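Local structure of lysyl oxidase (Pichia pastoris, 1W7C) at residues 592-603 / 623-634. The protein is a copper- and topaquinone-dependent amine oxidase that probably oxidises primary amines, among them peptidyl lysine, to aldehydes. Residues are numbered along the deposited sequence; the frame is centred on the assembly and turned at random.
Sequences PETQNWARSNLF and LYDPPVNFNAFL. With CA (calcium ion), chain E.
Phe630 lays one face of its ring over CB of Trp597, a CH-pi contact with that carbon 3.7 Å from the ring centroid, and turns its edge to the face of Phe603, planes 70° apart. With the Trp597 indole edge-on to Phe630, the three rings form an aromatic cluster in the copper amine oxidase enzyme domain; Trp597 also packs on strands 329-344 and 488-498. The torsion that sets CG of Phe630 opposite its backbone N (chi1 177°) carries the ring across to 592-603. Beside the cluster, Asn629 opens the 3-10 turn 630-633 with an Asx turn, its OD1 accepting from Asn631 N. Asn596 ND2 reaches the same OD1 at 2.9 Å from the opposite face of the amide, well above the carbonyl plane. Asn596 ND2 also bonds Glu593 OE2, which Asn629 ND2 meets at 3.2 Å from the other face of the carboxylate. Two amides and one carboxylate thus hold one another's rotation. With an alanine in place of Asn629 the Asx turn would lose its bond, and Asn596 ND2 would probably lack an acceptor and Glu593 OE2 a donor. A water joins Glu593 O, Asn596 N and Phe630 N. At the N-terminal ends of both segments, CG of Pro592 sits over one face of the Tyr624 ring, 4.0 Å from its centroid, and Glu593 N bonds Leu623 O. At the other end, the 3-10 turn leads to Phe633, whose carbonyl O binds a calcium ion completed by Glu540, Asp635, Glu637 and waters. Arg599, one face of its guanidinium covered by Phe603 CZ and its NH2 also bonded to Phe542 O, gives Asn631 OD1 a fairly straight bond from NH2, 2.8 Å long, with the oxygen near the guanidinium plane.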
loop_
_atom_site.group_PDB
_atom_site.type_symbol
_atom_site.label_atom_id
_atom_site.label_comp_id
_atom_site.label_asym_id
_atom_site.label_seq_id
_atom_site.Cartn_x
_atom_site.Cartn_y
_atom_site.Cartn_z
ATOM N N PRO A 592 -8.931 -25.384 -16.762
ATOM C CA PRO A 592 -10.367 -25.203 -17.001
ATOM C C PRO A 592 -11.181 -25.126 -15.710
ATOM O O PRO A 592 -12.029 -24.246 -15.561
ATOM C CB PRO A 592 -10.739 -26.435 -17.843
ATOM C CG PRO A 592 -9.435 -26.891 -18.445
ATOM C CD PRO A 592 -8.442 -26.635 -17.363
ATOM N N GLU A 593 -10.919 -26.042 -14.790
ATOM C CA GLU A 593 -11.696 -26.138 -13.561
ATOM C C GLU A 593 -10.838 -26.180 -12.303
ATOM O O GLU A 593 -11.374 -26.330 -11.216
ATOM C CB GLU A 593 -12.595 -27.378 -13.582
ATOM C CG GLU A 593 -13.556 -27.463 -14.746
ATOM C CD GLU A 593 -14.663 -26.414 -14.778
ATOM O OE1 GLU A 593 -15.286 -26.262 -15.861
ATOM O OE2 GLU A 593 -14.887 -25.728 -13.753
ATOM N N THR A 594 -9.517 -26.052 -12.452
ATOM C CA THR A 594 -8.598 -26.316 -11.370
ATOM C C THR A 594 -8.345 -25.159 -10.420
ATOM O O THR A 594 -7.766 -25.375 -9.345
ATOM C CB THR A 594 -7.258 -26.739 -11.923
ATOM O OG1 THR A 594 -6.814 -25.752 -12.858
ATOM C CG2 THR A 594 -7.333 -28.081 -12.683
ATOM N N GLN A 595 -8.725 -23.945 -10.789
ATOM C CA GLN A 595 -8.364 -22.717 -10.072
ATOM C C GLN A 595 -9.504 -21.703 -10.157
ATOM O O GLN A 595 -9.274 -20.508 -10.378
ATOM C CB GLN A 595 -7.079 -22.120 -10.622
ATOM C CG GLN A 595 -5.901 -23.064 -10.654
ATOM C CD GLN A 595 -5.400 -23.470 -9.303
ATOM O OE1 GLN A 595 -5.898 -23.012 -8.262
ATOM N NE2 GLN A 595 -4.320 -24.277 -9.294
ATOM N N ASN A 596 -10.739 -22.157 -9.942
ATOM C CA ASN A 596 -11.915 -21.329 -10.204
ATOM C C ASN A 596 -12.183 -20.192 -9.209
ATOM O O ASN A 596 -13.033 -19.372 -9.419
ATOM C CB ASN A 596 -13.142 -22.214 -10.335
ATOM C CG ASN A 596 -13.176 -23.014 -11.615
ATOM O OD1 ASN A 596 -12.634 -22.579 -12.645
ATOM N ND2 ASN A 596 -13.913 -24.134 -11.588
ATOM N N TRP A 597 -11.414 -20.149 -8.120
ATOM C CA TRP A 597 -11.424 -19.065 -7.151
ATOM C C TRP A 597 -10.739 -17.796 -7.647
ATOM O O TRP A 597 -10.920 -16.751 -7.039
ATOM C CB TRP A 597 -10.682 -19.530 -5.863
ATOM C CG TRP A 597 -9.299 -20.021 -6.122
ATOM C CD1 TRP A 597 -8.961 -21.303 -6.418
ATOM C CD2 TRP A 597 -8.147 -19.240 -6.333
ATOM N NE1 TRP A 597 -7.640 -21.372 -6.751
ATOM C CE2 TRP A 597 -7.115 -20.107 -6.701
ATOM C CE3 TRP A 597 -7.846 -17.877 -6.174
ATOM C CZ2 TRP A 597 -5.816 -19.664 -6.936
ATOM C CZ3 TRP A 597 -6.535 -17.453 -6.382
ATOM C CH2 TRP A 597 -5.550 -18.344 -6.756
ATOM N N ALA A 598 -9.973 -17.881 -8.743
ATOM C CA ALA A 598 -9.039 -16.804 -9.111
ATOM C C ALA A 598 -9.622 -15.753 -10.063
ATOM O O ALA A 598 -8.918 -14.890 -10.528
ATOM C CB ALA A 598 -7.768 -17.391 -9.667
ATOM N N ARG A 599 -10.937 -15.793 -10.256
ATOM C CA ARG A 599 -11.632 -15.031 -11.276
ATOM C C ARG A 599 -12.336 -13.758 -10.794
ATOM O O ARG A 599 -12.787 -12.983 -11.640
ATOM C CB ARG A 599 -12.672 -15.915 -11.963
ATOM C CG ARG A 599 -13.720 -16.527 -11.025
ATOM C CD ARG A 599 -14.604 -17.523 -11.723
ATOM N NE ARG A 599 -15.451 -18.270 -10.773
ATOM C CZ ARG A 599 -16.615 -17.846 -10.337
ATOM N NH1 ARG A 599 -17.153 -16.722 -10.769
ATOM N NH2 ARG A 599 -17.288 -18.601 -9.498
ATOM N N SER A 600 -12.385 -13.561 -9.469
ATOM C CA SER A 600 -12.959 -12.367 -8.859
ATOM C C SER A 600 -12.048 -11.970 -7.727
ATOM O O SER A 600 -11.164 -12.720 -7.350
ATOM C CB SER A 600 -14.368 -12.651 -8.327
ATOM O OG SER A 600 -15.165 -13.101 -9.419
ATOM N N ASN A 601 -12.260 -10.790 -7.151
ATOM C CA ASN A 601 -11.413 -10.370 -6.031
ATOM C C ASN A 601 -11.611 -11.166 -4.733
ATOM O O ASN A 601 -10.668 -11.397 -3.992
ATOM C CB ASN A 601 -11.582 -8.880 -5.731
ATOM C CG ASN A 601 -11.118 -7.974 -6.836
ATOM O OD1 ASN A 601 -11.876 -7.078 -7.256
ATOM N ND2 ASN A 601 -9.898 -8.142 -7.283
ATOM N N LEU A 602 -12.871 -11.534 -4.458
ATOM C CA LEU A 602 -13.187 -12.249 -3.237
ATOM C C LEU A 602 -14.523 -12.981 -3.366
ATOM O O LEU A 602 -15.386 -12.644 -4.191
ATOM C CB LEU A 602 -13.108 -11.399 -2.006
ATOM C CG LEU A 602 -14.088 -10.587 -1.225
ATOM C CD1 LEU A 602 -15.308 -11.267 -0.769
ATOM C CD2 LEU A 602 -13.343 -10.117 0.036
ATOM N N PHE A 603 -14.650 -14.028 -2.554
ATOM C CA PHE A 603 -15.874 -14.795 -2.469
ATOM C C PHE A 603 -16.250 -14.968 -1.013
ATOM O O PHE A 603 -15.394 -15.102 -0.145
ATOM C CB PHE A 603 -15.679 -16.195 -3.060
ATOM C CG PHE A 603 -15.505 -16.211 -4.561
ATOM C CD1 PHE A 603 -14.238 -16.067 -5.126
ATOM C CD2 PHE A 603 -16.576 -16.330 -5.388
ATOM C CE1 PHE A 603 -14.100 -16.045 -6.508
ATOM C CE2 PHE A 603 -16.436 -16.334 -6.757
ATOM C CZ PHE A 603 -15.196 -16.160 -7.330
ATOM N N LEU A 623 -7.598 -31.494 -15.000
ATOM C CA LEU A 623 -8.035 -30.234 -15.578
ATOM C C LEU A 623 -9.546 -30.019 -15.511
ATOM O O LEU A 623 -9.997 -28.894 -15.365
ATOM C CB LEU A 623 -7.576 -30.139 -17.032
ATOM C CG LEU A 623 -6.064 -30.172 -17.305
ATOM C CD1 LEU A 623 -5.788 -30.146 -18.814
ATOM C CD2 LEU A 623 -5.313 -29.039 -16.566
ATOM N N TYR A 624 -10.318 -31.099 -15.649
ATOM C CA TYR A 624 -11.767 -31.037 -15.737
ATOM C C TYR A 624 -12.485 -31.556 -14.479
ATOM O O TYR A 624 -13.597 -31.119 -14.164
ATOM C CB TYR A 624 -12.270 -31.740 -17.023
ATOM C CG TYR A 624 -11.756 -31.019 -18.240
ATOM C CD1 TYR A 624 -10.568 -31.420 -18.856
ATOM C CD2 TYR A 624 -12.381 -29.883 -18.708
ATOM C CE1 TYR A 624 -10.038 -30.719 -19.924
ATOM C CE2 TYR A 624 -11.869 -29.174 -19.804
ATOM C CZ TYR A 624 -10.700 -29.601 -20.412
ATOM O OH TYR A 624 -10.159 -28.882 -21.462
ATOM N N ASP A 625 -11.849 -32.494 -13.780
ATOM C CA ASP A 625 -12.397 -33.125 -12.581
ATOM C C ASP A 625 -11.426 -33.085 -11.402
ATOM O O ASP A 625 -11.071 -34.129 -10.851
ATOM C CB ASP A 625 -12.810 -34.585 -12.897
ATOM C CG ASP A 625 -13.567 -35.231 -11.773
ATOM O OD1 ASP A 625 -13.554 -36.477 -11.683
ATOM O OD2 ASP A 625 -14.218 -34.571 -10.946
ATOM N N PRO A 626 -10.991 -31.888 -11.003
ATOM C CA PRO A 626 -10.063 -31.784 -9.877
ATOM C C PRO A 626 -10.678 -32.224 -8.559
ATOM O O PRO A 626 -11.898 -32.139 -8.395
ATOM C CB PRO A 626 -9.733 -30.297 -9.840
ATOM C CG PRO A 626 -10.961 -29.653 -10.372
ATOM C CD PRO A 626 -11.354 -30.561 -11.538
ATOM N N PRO A 627 -9.853 -32.706 -7.647
ATOM C CA PRO A 627 -10.314 -33.007 -6.289
ATOM C C PRO A 627 -11.174 -31.912 -5.695
ATOM O O PRO A 627 -12.260 -32.230 -5.167
ATOM C CB PRO A 627 -9.025 -33.277 -5.528
ATOM C CG PRO A 627 -8.126 -33.861 -6.562
ATOM C CD PRO A 627 -8.432 -33.062 -7.829
ATOM N N VAL A 628 -10.743 -30.653 -5.821
ATOM C CA VAL A 628 -11.552 -29.513 -5.425
ATOM C C VAL A 628 -11.818 -28.625 -6.636
ATOM O O VAL A 628 -10.876 -28.089 -7.266
ATOM C CB VAL A 628 -10.873 -28.704 -4.310
ATOM C CG1 VAL A 628 -11.622 -27.374 -4.093
ATOM C CG2 VAL A 628 -10.841 -29.496 -3.010
ATOM N N ASN A 629 -13.104 -28.477 -6.940
ATOM C CA ASN A 629 -13.577 -27.451 -7.836
ATOM C C ASN A 629 -14.217 -26.390 -6.957
ATOM O O ASN A 629 -15.256 -26.626 -6.367
ATOM C CB ASN A 629 -14.557 -28.020 -8.838
ATOM C CG ASN A 629 -15.016 -26.974 -9.853
ATOM O OD1 ASN A 629 -15.063 -25.779 -9.537
ATOM N ND2 ASN A 629 -15.362 -27.414 -11.062
ATOM N N PHE A 630 -13.554 -25.241 -6.845
ATOM C CA PHE A 630 -13.992 -24.189 -5.937
ATOM C C PHE A 630 -15.446 -23.773 -6.200
ATOM O O PHE A 630 -16.140 -23.370 -5.293
ATOM C CB PHE A 630 -13.059 -23.000 -6.044
ATOM C CG PHE A 630 -13.459 -21.814 -5.200
ATOM C CD1 PHE A 630 -13.161 -21.787 -3.853
ATOM C CD2 PHE A 630 -14.164 -20.757 -5.751
ATOM C CE1 PHE A 630 -13.498 -20.704 -3.058
ATOM C CE2 PHE A 630 -14.508 -19.659 -4.954
ATOM C CZ PHE A 630 -14.206 -19.659 -3.610
ATOM N N ASN A 631 -15.880 -23.812 -7.463
ATOM C CA ASN A 631 -17.211 -23.379 -7.779
ATOM C C ASN A 631 -18.288 -24.232 -7.110
ATOM O O ASN A 631 -19.405 -23.772 -6.963
ATOM C CB ASN A 631 -17.418 -23.377 -9.301
ATOM C CG ASN A 631 -16.753 -22.205 -9.983
ATOM O OD1 ASN A 631 -16.299 -21.254 -9.311
ATOM N ND2 ASN A 631 -16.637 -22.280 -11.311
ATOM N N ALA A 632 -17.942 -25.447 -6.667
ATOM C CA ALA A 632 -18.890 -26.286 -5.946
ATOM C C ALA A 632 -19.322 -25.637 -4.621
ATOM O O ALA A 632 -20.381 -25.957 -4.076
ATOM C CB ALA A 632 -18.309 -27.667 -5.699
ATOM N N PHE A 633 -18.484 -24.747 -4.065
ATOM C CA PHE A 633 -18.828 -24.089 -2.810
ATOM C C PHE A 633 -19.970 -23.071 -2.978
ATOM O O PHE A 633 -20.612 -22.695 -2.006
ATOM C CB PHE A 633 -17.658 -23.257 -2.257
ATOM C CG PHE A 633 -16.392 -24.015 -1.921
ATOM C CD1 PHE A 633 -16.252 -25.384 -2.135
ATOM C CD2 PHE A 633 -15.318 -23.313 -1.365
ATOM C CE1 PHE A 633 -15.014 -26.012 -1.806
ATOM C CE2 PHE A 633 -14.111 -23.949 -1.056
ATOM C CZ PHE A 633 -13.990 -25.314 -1.241
ATOM N N LEU A 634 -20.190 -22.623 -4.214
ATOM C CA LEU A 634 -21.071 -21.520 -4.533
ATOM C C LEU A 634 -22.394 -22.056 -5.016
ATOM O O LEU A 634 -22.598 -22.297 -6.205
ATOM C CB LEU A 634 -20.417 -20.646 -5.615
ATOM C CG LEU A 634 -19.070 -20.064 -5.230
ATOM C CD1 LEU A 634 -18.360 -19.453 -6.443
ATOM C CD2 LEU A 634 -19.221 -19.044 -4.096
HETATM CA CA CA E . -22.151 -23.014 -0.262
HETATM O O HOH W 1 -11.380 -24.797 -8.847
HETATM O O HOH W 2 -17.158 -24.963 -12.774
HETATM O O HOH W 3 -15.231 -20.584 -13.303
HETATM O O HOH W 4 -20.484 -23.343 1.436
HETATM O O HOH W 5 -21.650 -25.369 -0.483
#